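Local coordinates for protein fatty acid amide hydrolase (Candida albicans, PDB 6KVR) that probably hydrolyses amides of monocarboxylic acids, such as fatty acid amides, to the carboxylate and ammonium, at residues K386-C398 and V478-L490. Residues are numbered along the deposited sequence; the frame is centred on the assembly and turned at random.
Sequences KLAYETVHKMYNC and VYNWSYTSLWNIL
Tyr389 sends its ring out with CG opposite the backbone N (chi1 178°), which brings CD1 to 3.8 Å from Ser482 CB. One turn on, His393 CG lies beside its backbone N and anti to the carbonyl carbon (chi1 -78°), and this sets the imidazole between two tyrosine rings: Tyr389 CZ sits over one face and Tyr396 CE2 over the opposite one. A bent bond from His393 ND1 to Tyr389 O (2.9 Å) restrains the ring's rotation and leaves NE2 to face the turn that starts helix 482-490. There a single water bridges the segments: it lies 2.8 Å from His393 NE2 and 2.7 Å from Tyr389 OH, donates to Tyr479 O and accepts from Trp481 N. Ser485 is the knob, set among Tyr389, Val392, His393 and Tyr396, with OG in the imidazole plane at its edge, 3.8 Å from His393 CE1. Further along, the helices cross at 75° and Ile489 spreads over Ala388, Thr391 and Val392, its CB 3.8 Å from Val392 CG2 and its CD1 on Thr391 CG2; Leu486 CD1 touches Ala388 CB. In the His393-Tyr396-Trp481 aromatic cluster, Tyr396 CE2 reaches Trp481 CZ3 at 3.9 Å, the rings oblique; Tyr396 also lies beside Gly255, a predicted substrate-binding residue. Direct contacts are thus van der Waals and the polar link runs through the water, consistent with its satisfying His393 NE2, Tyr389 OH, Tyr479 O and Trp481 N in a buried interface beside the predicted active site.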
loop_
_atom_site.group_PDB
_atom_site.type_symbol
_atom_site.label_atom_id
_atom_site.label_comp_id
_atom_site.label_asym_id
_atom_site.label_seq_id
_atom_site.Cartn_x
_atom_site.Cartn_y
_atom_site.Cartn_z
ATOM N N LYS A 386 14.038 -19.872 -2.660
ATOM C CA LYS A 386 14.271 -20.317 -1.292
ATOM C C LYS A 386 14.192 -19.153 -0.309
ATOM O O LYS A 386 13.559 -19.265 0.746
ATOM C CB LYS A 386 15.623 -21.024 -1.187
ATOM C CG LYS A 386 15.946 -21.515 0.222
ATOM C CD LYS A 386 17.163 -22.423 0.214
ATOM C CE LYS A 386 17.646 -22.709 1.631
ATOM N NZ LYS A 386 18.840 -23.609 1.645
ATOM N N LEU A 387 14.833 -18.022 -0.628
ATOM C CA LEU A 387 14.693 -16.858 0.240
ATOM C C LEU A 387 13.238 -16.394 0.304
ATOM O O LEU A 387 12.743 -16.030 1.379
ATOM C CB LEU A 387 15.608 -15.732 -0.243
ATOM C CG LEU A 387 15.656 -14.457 0.604
ATOM C CD1 LEU A 387 16.219 -14.749 1.993
ATOM C CD2 LEU A 387 16.480 -13.380 -0.114
ATOM N N ALA A 388 12.539 -16.392 -0.839
ATOM C CA ALA A 388 11.146 -15.961 -0.841
ATOM C C ALA A 388 10.300 -16.867 0.046
ATOM O O ALA A 388 9.503 -16.380 0.856
ATOM C CB ALA A 388 10.591 -15.928 -2.264
ATOM N N TYR A 389 10.509 -18.181 -0.050
ATOM C CA TYR A 389 9.724 -19.131 0.737
ATOM C C TYR A 389 9.971 -18.946 2.226
ATOM O O TYR A 389 9.024 -18.873 3.018
ATOM C CB TYR A 389 10.056 -20.562 0.314
ATOM C CG TYR A 389 9.325 -21.623 1.108
ATOM C CD1 TYR A 389 8.017 -21.981 0.792
ATOM C CD2 TYR A 389 9.942 -22.270 2.182
ATOM C CE1 TYR A 389 7.347 -22.971 1.507
ATOM C CE2 TYR A 389 9.269 -23.263 2.915
ATOM C CZ TYR A 389 7.973 -23.604 2.575
ATOM O OH TYR A 389 7.295 -24.576 3.303
ATOM N N GLU A 390 11.244 -18.836 2.619
ATOM C CA GLU A 390 11.589 -18.678 4.027
ATOM C C GLU A 390 11.110 -17.343 4.571
ATOM O O GLU A 390 10.625 -17.266 5.707
ATOM C CB GLU A 390 13.105 -18.790 4.229
ATOM C CG GLU A 390 13.599 -20.223 4.336
ATOM C CD GLU A 390 15.075 -20.375 3.979
ATOM O OE1 GLU A 390 15.525 -21.529 3.806
ATOM O OE2 GLU A 390 15.791 -19.347 3.897
ATOM N N THR A 391 11.256 -16.270 3.789
ATOM C CA THR A 391 10.840 -14.966 4.289
ATOM C C THR A 391 9.335 -14.924 4.508
ATOM O O THR A 391 8.863 -14.456 5.548
ATOM C CB THR A 391 11.276 -13.849 3.334
ATOM O OG1 THR A 391 12.696 -13.889 3.172
ATOM C CG2 THR A 391 10.878 -12.481 3.909
ATOM N N VAL A 392 8.556 -15.421 3.544
ATOM C CA VAL A 392 7.115 -15.298 3.709
ATOM C C VAL A 392 6.622 -16.212 4.825
ATOM O O VAL A 392 5.722 -15.843 5.589
ATOM C CB VAL A 392 6.380 -15.550 2.378
ATOM C CG1 VAL A 392 6.243 -17.055 2.053
ATOM C CG2 VAL A 392 5.009 -14.835 2.413
ATOM N N HIS A 393 7.245 -17.376 5.002
ATOM C CA HIS A 393 6.792 -18.243 6.084
ATOM C C HIS A 393 7.202 -17.707 7.450
ATOM O O HIS A 393 6.495 -17.950 8.432
ATOM C CB HIS A 393 7.272 -19.678 5.866
ATOM C CG HIS A 393 6.443 -20.410 4.853
ATOM N ND1 HIS A 393 6.356 -20.009 3.537
ATOM C CD2 HIS A 393 5.557 -21.423 4.994
ATOM C CE1 HIS A 393 5.502 -20.788 2.894
ATOM N NE2 HIS A 393 5.002 -21.656 3.758
ATOM N N LYS A 394 8.323 -16.975 7.543
ATOM C CA LYS A 394 8.622 -16.284 8.792
ATOM C C LYS A 394 7.565 -15.227 9.066
ATOM O O LYS A 394 7.125 -15.059 10.211
ATOM C CB LYS A 394 10.013 -15.635 8.735
ATOM C CG LYS A 394 11.205 -16.580 8.840
ATOM C CD LYS A 394 12.504 -15.757 8.789
ATOM C CE LYS A 394 13.764 -16.622 8.715
ATOM N NZ LYS A 394 14.854 -15.912 7.947
HETATM N N MSE A 395 7.135 -14.519 8.013
HETATM C CA MSE A 395 6.192 -13.401 8.112
HETATM C C MSE A 395 4.869 -13.883 8.673
HETATM O O MSE A 395 4.226 -13.175 9.448
HETATM C CB MSE A 395 5.943 -12.740 6.747
HETATM C CG MSE A 395 6.974 -11.702 6.308
HETATM SE SE MSE A 395 6.642 -11.098 4.444
HETATM C CE MSE A 395 7.861 -9.586 4.356
ATOM N N TYR A 396 4.459 -15.091 8.270
ATOM C CA TYR A 396 3.182 -15.627 8.731
ATOM C C TYR A 396 3.120 -15.688 10.249
ATOM O O TYR A 396 2.063 -15.429 10.838
ATOM C CB TYR A 396 2.928 -17.026 8.155
ATOM C CG TYR A 396 2.649 -17.050 6.678
ATOM C CD1 TYR A 396 2.029 -15.983 6.054
ATOM C CD2 TYR A 396 2.995 -18.166 5.904
ATOM C CE1 TYR A 396 1.782 -16.007 4.682
ATOM C CE2 TYR A 396 2.743 -18.204 4.540
ATOM C CZ TYR A 396 2.132 -17.122 3.935
ATOM O OH TYR A 396 1.884 -17.142 2.583
ATOM N N ASN A 397 4.242 -16.025 10.903
ATOM C CA ASN A 397 4.239 -16.352 12.327
ATOM C C ASN A 397 5.055 -15.389 13.181
ATOM O O ASN A 397 5.260 -15.666 14.369
ATOM C CB ASN A 397 4.754 -17.783 12.551
ATOM C CG ASN A 397 3.756 -18.839 12.121
ATOM O OD1 ASN A 397 2.666 -18.519 11.640
ATOM N ND2 ASN A 397 4.120 -20.110 12.298
ATOM N N CYS A 398 5.513 -14.256 12.632
ATOM C CA CYS A 398 6.489 -13.484 13.399
ATOM C C CYS A 398 5.882 -12.736 14.584
ATOM O O CYS A 398 6.633 -12.041 15.295
ATOM C CB CYS A 398 7.246 -12.503 12.488
ATOM S SG CYS A 398 6.213 -11.241 11.699
ATOM N N VAL A 478 -1.216 -31.914 2.656
ATOM C CA VAL A 478 -0.620 -30.919 1.775
ATOM C C VAL A 478 0.194 -29.954 2.632
ATOM O O VAL A 478 -0.351 -29.289 3.523
ATOM C CB VAL A 478 -1.670 -30.189 0.915
ATOM C CG1 VAL A 478 -2.865 -29.706 1.748
ATOM C CG2 VAL A 478 -1.038 -29.058 0.134
ATOM N N TYR A 479 1.500 -29.887 2.359
ATOM C CA TYR A 479 2.500 -29.283 3.225
ATOM C C TYR A 479 3.270 -28.136 2.588
ATOM O O TYR A 479 3.670 -27.210 3.300
ATOM C CB TYR A 479 3.512 -30.347 3.665
ATOM C CG TYR A 479 2.874 -31.618 4.198
ATOM C CD1 TYR A 479 2.438 -31.699 5.520
ATOM C CD2 TYR A 479 2.709 -32.725 3.385
ATOM C CE1 TYR A 479 1.849 -32.848 6.013
ATOM C CE2 TYR A 479 2.123 -33.886 3.861
ATOM C CZ TYR A 479 1.700 -33.941 5.173
ATOM O OH TYR A 479 1.122 -35.087 5.638
ATOM N N ASN A 480 3.504 -28.175 1.280
ATOM C CA ASN A 480 4.324 -27.186 0.596
ATOM C C ASN A 480 3.450 -26.186 -0.151
ATOM O O ASN A 480 2.735 -26.558 -1.093
ATOM C CB ASN A 480 5.278 -27.864 -0.383
ATOM C CG ASN A 480 5.919 -26.879 -1.312
ATOM O OD1 ASN A 480 6.459 -25.868 -0.874
ATOM N ND2 ASN A 480 5.831 -27.139 -2.603
ATOM N N TRP A 481 3.557 -24.913 0.223
ATOM C CA TRP A 481 2.841 -23.829 -0.445
ATOM C C TRP A 481 3.703 -23.039 -1.454
ATOM O O TRP A 481 3.254 -21.997 -1.958
ATOM C CB TRP A 481 2.307 -22.844 0.593
ATOM C CG TRP A 481 1.386 -23.383 1.640
ATOM C CD1 TRP A 481 1.004 -24.685 1.835
ATOM C CD2 TRP A 481 0.742 -22.616 2.666
ATOM N NE1 TRP A 481 0.153 -24.770 2.916
ATOM C CE2 TRP A 481 -0.021 -23.516 3.446
ATOM C CE3 TRP A 481 0.733 -21.251 2.997
ATOM C CZ2 TRP A 481 -0.805 -23.095 4.524
ATOM C CZ3 TRP A 481 -0.038 -20.834 4.079
ATOM C CH2 TRP A 481 -0.801 -21.760 4.825
ATOM N N SER A 482 4.928 -23.489 -1.741
ATOM C CA SER A 482 5.882 -22.617 -2.430
ATOM C C SER A 482 5.346 -22.099 -3.766
ATOM O O SER A 482 5.648 -20.958 -4.150
ATOM C CB SER A 482 7.213 -23.353 -2.639
ATOM O OG SER A 482 7.028 -24.498 -3.459
ATOM N N TYR A 483 4.527 -22.896 -4.471
ATOM C CA TYR A 483 4.090 -22.507 -5.807
ATOM C C TYR A 483 3.068 -21.372 -5.776
ATOM O O TYR A 483 3.001 -20.583 -6.730
ATOM C CB TYR A 483 3.554 -23.736 -6.559
ATOM C CG TYR A 483 4.691 -24.547 -7.152
ATOM C CD1 TYR A 483 5.304 -24.157 -8.341
ATOM C CD2 TYR A 483 5.210 -25.651 -6.479
ATOM C CE1 TYR A 483 6.370 -24.880 -8.863
ATOM C CE2 TYR A 483 6.270 -26.372 -6.986
ATOM C CZ TYR A 483 6.844 -25.990 -8.176
ATOM O OH TYR A 483 7.901 -26.716 -8.672
ATOM N N THR A 484 2.285 -21.247 -4.700
ATOM C CA THR A 484 1.371 -20.111 -4.563
ATOM C C THR A 484 1.936 -19.004 -3.686
ATOM O O THR A 484 1.731 -17.817 -3.982
ATOM C CB THR A 484 0.023 -20.533 -3.973
ATOM O OG1 THR A 484 0.241 -21.406 -2.854
ATOM C CG2 THR A 484 -0.877 -21.209 -5.026
ATOM N N SER A 485 2.652 -19.360 -2.616
ATOM C CA SER A 485 3.075 -18.337 -1.673
ATOM C C SER A 485 4.082 -17.374 -2.287
ATOM O O SER A 485 4.206 -16.245 -1.803
ATOM C CB SER A 485 3.648 -18.978 -0.404
ATOM O OG SER A 485 4.869 -19.644 -0.664
ATOM N N LEU A 486 4.783 -17.784 -3.349
ATOM C CA LEU A 486 5.701 -16.875 -4.036
ATOM C C LEU A 486 4.984 -15.615 -4.511
ATOM O O LEU A 486 5.490 -14.499 -4.349
ATOM C CB LEU A 486 6.354 -17.586 -5.222
ATOM C CG LEU A 486 7.215 -16.716 -6.138
ATOM C CD1 LEU A 486 8.433 -16.168 -5.376
ATOM C CD2 LEU A 486 7.621 -17.451 -7.449
ATOM N N TRP A 487 3.808 -15.773 -5.115
ATOM C CA TRP A 487 3.089 -14.608 -5.613
ATOM C C TRP A 487 2.401 -13.810 -4.504
ATOM O O TRP A 487 1.960 -12.678 -4.760
ATOM C CB TRP A 487 2.089 -15.051 -6.698
ATOM C CG TRP A 487 2.807 -15.945 -7.671
ATOM C CD1 TRP A 487 2.621 -17.279 -7.842
ATOM C CD2 TRP A 487 3.885 -15.572 -8.561
ATOM N NE1 TRP A 487 3.489 -17.759 -8.795
ATOM C CE2 TRP A 487 4.280 -16.734 -9.247
ATOM C CE3 TRP A 487 4.541 -14.369 -8.846
ATOM C CZ2 TRP A 487 5.306 -16.735 -10.201
ATOM C CZ3 TRP A 487 5.562 -14.369 -9.806
ATOM C CH2 TRP A 487 5.937 -15.546 -10.461
ATOM N N ASN A 488 2.330 -14.343 -3.277
ATOM C CA ASN A 488 1.860 -13.514 -2.170
ATOM C C ASN A 488 2.948 -12.567 -1.684
ATOM O O ASN A 488 2.672 -11.394 -1.409
ATOM C CB ASN A 488 1.380 -14.379 -1.010
ATOM C CG ASN A 488 0.153 -15.190 -1.370
ATOM O OD1 ASN A 488 0.245 -16.390 -1.604
ATOM N ND2 ASN A 488 -0.995 -14.532 -1.449
ATOM N N ILE A 489 4.188 -13.048 -1.570
ATOM C CA ILE A 489 5.227 -12.143 -1.092
ATOM C C ILE A 489 5.589 -11.137 -2.185
ATOM O O ILE A 489 5.862 -9.977 -1.887
ATOM C CB ILE A 489 6.457 -12.918 -0.556
ATOM C CG1 ILE A 489 7.435 -11.948 0.101
ATOM C CG2 ILE A 489 7.178 -13.699 -1.659
ATOM C CD1 ILE A 489 8.679 -12.620 0.706
ATOM N N LEU A 490 5.553 -11.539 -3.460
ATOM C CA LEU A 490 5.759 -10.568 -4.538
ATOM C C LEU A 490 4.543 -9.676 -4.760
ATOM O O LEU A 490 4.693 -8.579 -5.312
ATOM C CB LEU A 490 6.105 -11.278 -5.852
ATOM C CG LEU A 490 7.369 -12.154 -5.876
ATOM C CD1 LEU A 490 7.512 -12.927 -7.200
ATOM C CD2 LEU A 490 8.623 -11.337 -5.595
HETATM O O HOH W 1 4.672 -24.262 2.895
#